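Lipoprotein (Mycoplasma mycoides subsp. capri, PDB 7ADK) is a lipoprotein, probably at the cell surface, with a peptidase domain of the trypsin-like PA clan, and probably cleaves host proteins such as immunoglobulins. Local coordinates at residues Asn516-Lys521 and Gly815-Lys820; Tyr794-Lys797 and Asp802-Leu805. One frame throughout, in Å; residues are numbered along the deposited sequence.

Interaction 1 (Asn516-Lys521 and Gly815-Lys820)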
# COMPACT_ATOMS: atom_id res chain seq x y z
N ASN B 516 40.86 -25.73 19.06
CA ASN B 516 41.92 -25.04 19.78
C ASN B 516 42.73 -24.08 18.89
O ASN B 516 42.99 -24.36 17.73
CB ASN B 516 42.81 -26.06 20.49
CG ASN B 516 42.05 -27.08 21.31
OD1 ASN B 516 41.78 -28.17 20.88
ND2 ASN B 516 41.66 -26.75 22.49
N SER B 517 43.19 -22.96 19.47
CA SER B 517 44.02 -21.88 18.88
C SER B 517 43.35 -20.98 17.83
O SER B 517 43.65 -19.79 17.78
CB SER B 517 45.38 -22.40 18.41
OG SER B 517 45.28 -23.06 17.16
N SER B 518 42.40 -21.47 17.04
CA SER B 518 41.60 -20.66 16.11
C SER B 518 40.60 -19.62 16.70
O SER B 518 40.22 -18.74 15.93
CB SER B 518 40.86 -21.58 15.16
OG SER B 518 41.76 -22.28 14.34
N PRO B 519 40.13 -19.67 17.98
CA PRO B 519 39.10 -18.75 18.50
C PRO B 519 39.55 -17.29 18.63
O PRO B 519 40.67 -16.91 18.32
CB PRO B 519 38.69 -19.30 19.87
CG PRO B 519 39.12 -20.75 19.85
CD PRO B 519 40.36 -20.70 18.97
N LEU B 520 38.65 -16.46 19.16
CA LEU B 520 38.94 -15.07 19.52
C LEU B 520 38.69 -14.70 20.98
O LEU B 520 39.24 -13.71 21.43
CB LEU B 520 38.19 -14.15 18.54
CG LEU B 520 36.66 -14.26 18.54
CD1 LEU B 520 36.01 -13.53 19.70
CD2 LEU B 520 36.16 -13.67 17.24
N LYS B 521 37.92 -15.47 21.76
CA LYS B 521 37.54 -15.10 23.14
C LYS B 521 38.73 -15.05 24.12
O LYS B 521 38.80 -14.16 24.96
CB LYS B 521 36.47 -16.07 23.65
CG LYS B 521 35.06 -15.82 23.09
CD LYS B 521 34.41 -14.48 23.49
CE LYS B 521 34.52 -14.07 24.97
NZ LYS B 521 33.96 -15.06 25.93
N GLY B 815 37.16 -25.99 6.24
CA GLY B 815 37.98 -24.79 6.23
C GLY B 815 38.99 -24.76 7.37
O GLY B 815 38.77 -25.37 8.41
N LYS B 816 40.11 -24.06 7.19
CA LYS B 816 41.29 -24.16 8.08
C LYS B 816 41.02 -23.82 9.55
O LYS B 816 41.64 -24.42 10.42
CB LYS B 816 42.41 -23.30 7.47
CG LYS B 816 43.76 -23.48 8.16
CD LYS B 816 44.90 -22.83 7.37
CE LYS B 816 44.79 -21.31 7.28
NZ LYS B 816 45.94 -20.72 6.56
N ASP B 817 40.09 -22.92 9.85
CA ASP B 817 39.74 -22.52 11.22
C ASP B 817 38.41 -23.13 11.73
O ASP B 817 38.01 -22.86 12.85
CB ASP B 817 39.76 -20.99 11.30
CG ASP B 817 41.18 -20.46 11.11
OD1 ASP B 817 42.01 -20.65 12.03
OD2 ASP B 817 41.47 -19.84 10.07
N GLN B 818 37.72 -23.93 10.93
CA GLN B 818 36.38 -24.44 11.23
C GLN B 818 36.44 -25.73 12.08
O GLN B 818 37.32 -26.58 11.89
CB GLN B 818 35.62 -24.53 9.89
CG GLN B 818 34.12 -24.84 9.95
CD GLN B 818 33.80 -26.33 10.00
OE1 GLN B 818 34.63 -27.20 9.80
NE2 GLN B 818 32.58 -26.69 10.26
N GLN B 819 35.51 -25.89 13.02
CA GLN B 819 35.47 -26.90 14.10
C GLN B 819 35.30 -28.37 13.63
O GLN B 819 35.30 -29.29 14.44
CB GLN B 819 34.39 -26.42 15.09
CG GLN B 819 33.88 -27.32 16.23
CD GLN B 819 34.89 -27.83 17.24
OE1 GLN B 819 36.09 -27.85 17.04
NE2 GLN B 819 34.45 -28.28 18.39
N LYS B 820 35.16 -28.62 12.33
CA LYS B 820 35.07 -29.95 11.71
C LYS B 820 33.90 -30.82 12.20
O LYS B 820 33.97 -32.05 12.16
CB LYS B 820 36.43 -30.65 11.80

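Interaction 2 (Tyr794-Lys797 and Asp802-Leu805)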
# COMPACT_ATOMS: atom_id res chain seq x y z
N TYR B 794 41.15 -13.99 6.24
CA TYR B 794 41.95 -12.80 6.00
C TYR B 794 42.98 -12.68 7.10
O TYR B 794 42.69 -13.02 8.26
CB TYR B 794 41.06 -11.55 5.94
CG TYR B 794 41.76 -10.36 5.34
CD1 TYR B 794 41.74 -10.18 3.95
CD2 TYR B 794 42.44 -9.43 6.16
CE1 TYR B 794 42.37 -9.07 3.37
CE2 TYR B 794 43.11 -8.34 5.58
CZ TYR B 794 43.07 -8.15 4.18
OH TYR B 794 43.72 -7.12 3.60
N ASP B 795 44.18 -12.22 6.77
CA ASP B 795 45.29 -12.07 7.72
C ASP B 795 45.62 -10.59 7.91
O ASP B 795 45.85 -9.87 6.95
CB ASP B 795 46.48 -12.89 7.19
CG ASP B 795 47.66 -12.97 8.16
OD1 ASP B 795 47.81 -12.12 9.06
OD2 ASP B 795 48.46 -13.92 8.01
N TYR B 796 45.65 -10.14 9.16
CA TYR B 796 45.91 -8.76 9.57
C TYR B 796 47.37 -8.46 9.93
O TYR B 796 47.65 -7.40 10.49
CB TYR B 796 44.96 -8.41 10.71
CG TYR B 796 43.49 -8.56 10.39
CD1 TYR B 796 42.87 -7.61 9.56
CD2 TYR B 796 42.73 -9.60 10.95
CE1 TYR B 796 41.49 -7.67 9.34
CE2 TYR B 796 41.35 -9.67 10.72
CZ TYR B 796 40.72 -8.68 9.94
OH TYR B 796 39.37 -8.64 9.80
N LYS B 797 48.33 -9.36 9.67
CA LYS B 797 49.77 -9.13 9.86
C LYS B 797 50.11 -8.67 11.29
O LYS B 797 50.88 -7.74 11.50
CB LYS B 797 50.33 -8.22 8.75
CG LYS B 797 50.35 -8.86 7.35
CD LYS B 797 49.02 -8.75 6.60
CE LYS B 797 49.08 -9.45 5.24
NZ LYS B 797 47.75 -9.44 4.58
N ASP B 802 47.03 -11.82 17.88
CA ASP B 802 46.88 -13.20 17.36
C ASP B 802 45.59 -13.39 16.51
O ASP B 802 45.33 -14.49 16.02
CB ASP B 802 46.94 -14.18 18.54
CG ASP B 802 47.14 -15.65 18.13
OD1 ASP B 802 47.88 -15.91 17.15
OD2 ASP B 802 46.62 -16.55 18.82
N TYR B 803 44.78 -12.35 16.33
CA TYR B 803 43.49 -12.42 15.63
C TYR B 803 43.61 -12.49 14.09
O TYR B 803 44.45 -11.85 13.46
CB TYR B 803 42.64 -11.22 16.02
CG TYR B 803 41.26 -11.21 15.39
CD1 TYR B 803 40.29 -12.10 15.84
CD2 TYR B 803 40.99 -10.34 14.30
CE1 TYR B 803 39.05 -12.17 15.19
CE2 TYR B 803 39.75 -10.39 13.67
CZ TYR B 803 38.78 -11.33 14.09
OH TYR B 803 37.60 -11.43 13.44
N LYS B 804 42.65 -13.20 13.48
CA LYS B 804 42.47 -13.41 12.04
C LYS B 804 40.98 -13.57 11.73
O LYS B 804 40.23 -14.00 12.59
CB LYS B 804 43.32 -14.60 11.59
CG LYS B 804 43.17 -15.91 12.40
CD LYS B 804 44.42 -16.80 12.26
CE LYS B 804 45.60 -16.26 13.09
NZ LYS B 804 46.90 -16.80 12.65
N LEU B 805 40.54 -13.24 10.51
CA LEU B 805 39.11 -13.35 10.14
C LEU B 805 38.62 -14.80 10.19
O LEU B 805 37.44 -15.04 10.44
CB LEU B 805 38.87 -12.68 8.76
CG LEU B 805 37.53 -13.02 8.06
CD1 LEU B 805 36.31 -12.53 8.83
CD2 LEU B 805 37.48 -12.38 6.69

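Interaction 1 (Asn516-Lys521 and Gly815-Lys820)
Ser518 and Asp817 carry this contact between two surface loops; their CA atoms, 5.6 Å apart, are the closest across the segments, which together bury only 101 Å². Followed from its start, the first loop opens with Asn516, whose carbonyl serves the two residues after it. Ser517 OG donates to Asn516 O at 2.7 Å, well off the line of the carbonyl, and Ser518 N adds a weak bond to the same oxygen. Ser518 follows with its CB directed at the other segment. Its OG donates to Asp817 OD1 at 2.8 Å, and OD1 receives it on its anti lone pair, the one remote from OD2. Both side chains have the same first torsion (chi1 -65° for Ser518, -66° for Asp817), which sets each polar group anti to its carbonyl carbon, beside the backbone N, where OG and OD1 meet. Pro519 points its ring away from the other segment, Leu520 packs on Tyr743 and Tyr803, and Lys521 sends its NZ to the carbonyls of Tyr531 and Ala534. On the opposing side, Asp817 occupies a type I turn closed by Gln818 N to Gly815 O at 3.1 Å. One backbone bond outside the pair, between Gln819 and Phe512, also ties the two loops together. Asp817 OD2 accepts from the backbone N of Gln807, just where strand 807-809 begins. With one donor on each oxygen the carboxylate is held at two points, and since both donors are neutral, the contact works as a directional hydrogen bond rather than a salt bridge.

Interaction 2 (Tyr794-Lys797 and Asp802-Leu805)
The rings of Tyr796 and Tyr803 run side by side and point the same way, meeting rim to rim: their centroids are 5.7 Å apart, their planes differ by 17°, and neither ring covers the other's face. The nearest atoms are Tyr796 CE2 and Tyr803 CE2, at 3.4 Å. Around the Tyr796 ring, one face receives Tyr794 CD2, which lies 3.7 Å above the plane and displaced toward the rim, while Tyr803 O sits at the edge in the ring plane and Lys804 CA is near the same plane. The shared direction of the two side chains brings both phenol oxygens to Asp714 OD2, at the end of strand 712-714, so one carboxylate oxygen accepts from both hydroxyls and ties the two ring ends together. Further rings gather around them: Phe800 makes an edge-to-face pair with Tyr796, and Phe240 meets Tyr803.

In the fold, this is the connection of a beta hairpin: strands 783-792 and 807-809 pair antiparallel, and because 794-797 follows the first and 802-805 precedes the second, the segments lie opposite each other beyond the paired strands. One backbone bond spans them, Leu805 N to Tyr794 O at 3.1 Å with an N-H...O angle of 158°. Further along, Asp795 OD1 accepts from Lys797 N at 2.9 Å, forming an Asx turn across Tyr796.

Beside the backbone bond the packing is apolar. Tyr794 CB lies 3.7 Å from Leu805 CB and 3.8 Å from Leu805 CD2. With CG anti to the backbone N (chi1 -165°), CB is the part of the Tyr794 side chain that meets Leu805, and the ring leads off to Phe706.

How the interactions relate
The centres of the two interactions lie 12 Å apart, on the same side of the chain's centre. Along the sequence, interaction 2 is nested within the loop closed by interaction 1: 516-521 comes first, then 794-797 and 802-805, and finally 815-820. Strand 807-809, a partner of strand 783-792 in the mixed sheet, separates the last two, so the hairpin connection enters it and the loop of interaction 1 leaves it. The contacts touch directly where Leu520 CD2 packs on Tyr803 CE1 at 3.8 Å, and Tyr743 of strand 737-747 touches Leu520 and makes a weak hydrogen bond to Leu805 O. Segment 516-521, part of the peptidase region, is thereby joined to both flanks of this short strand.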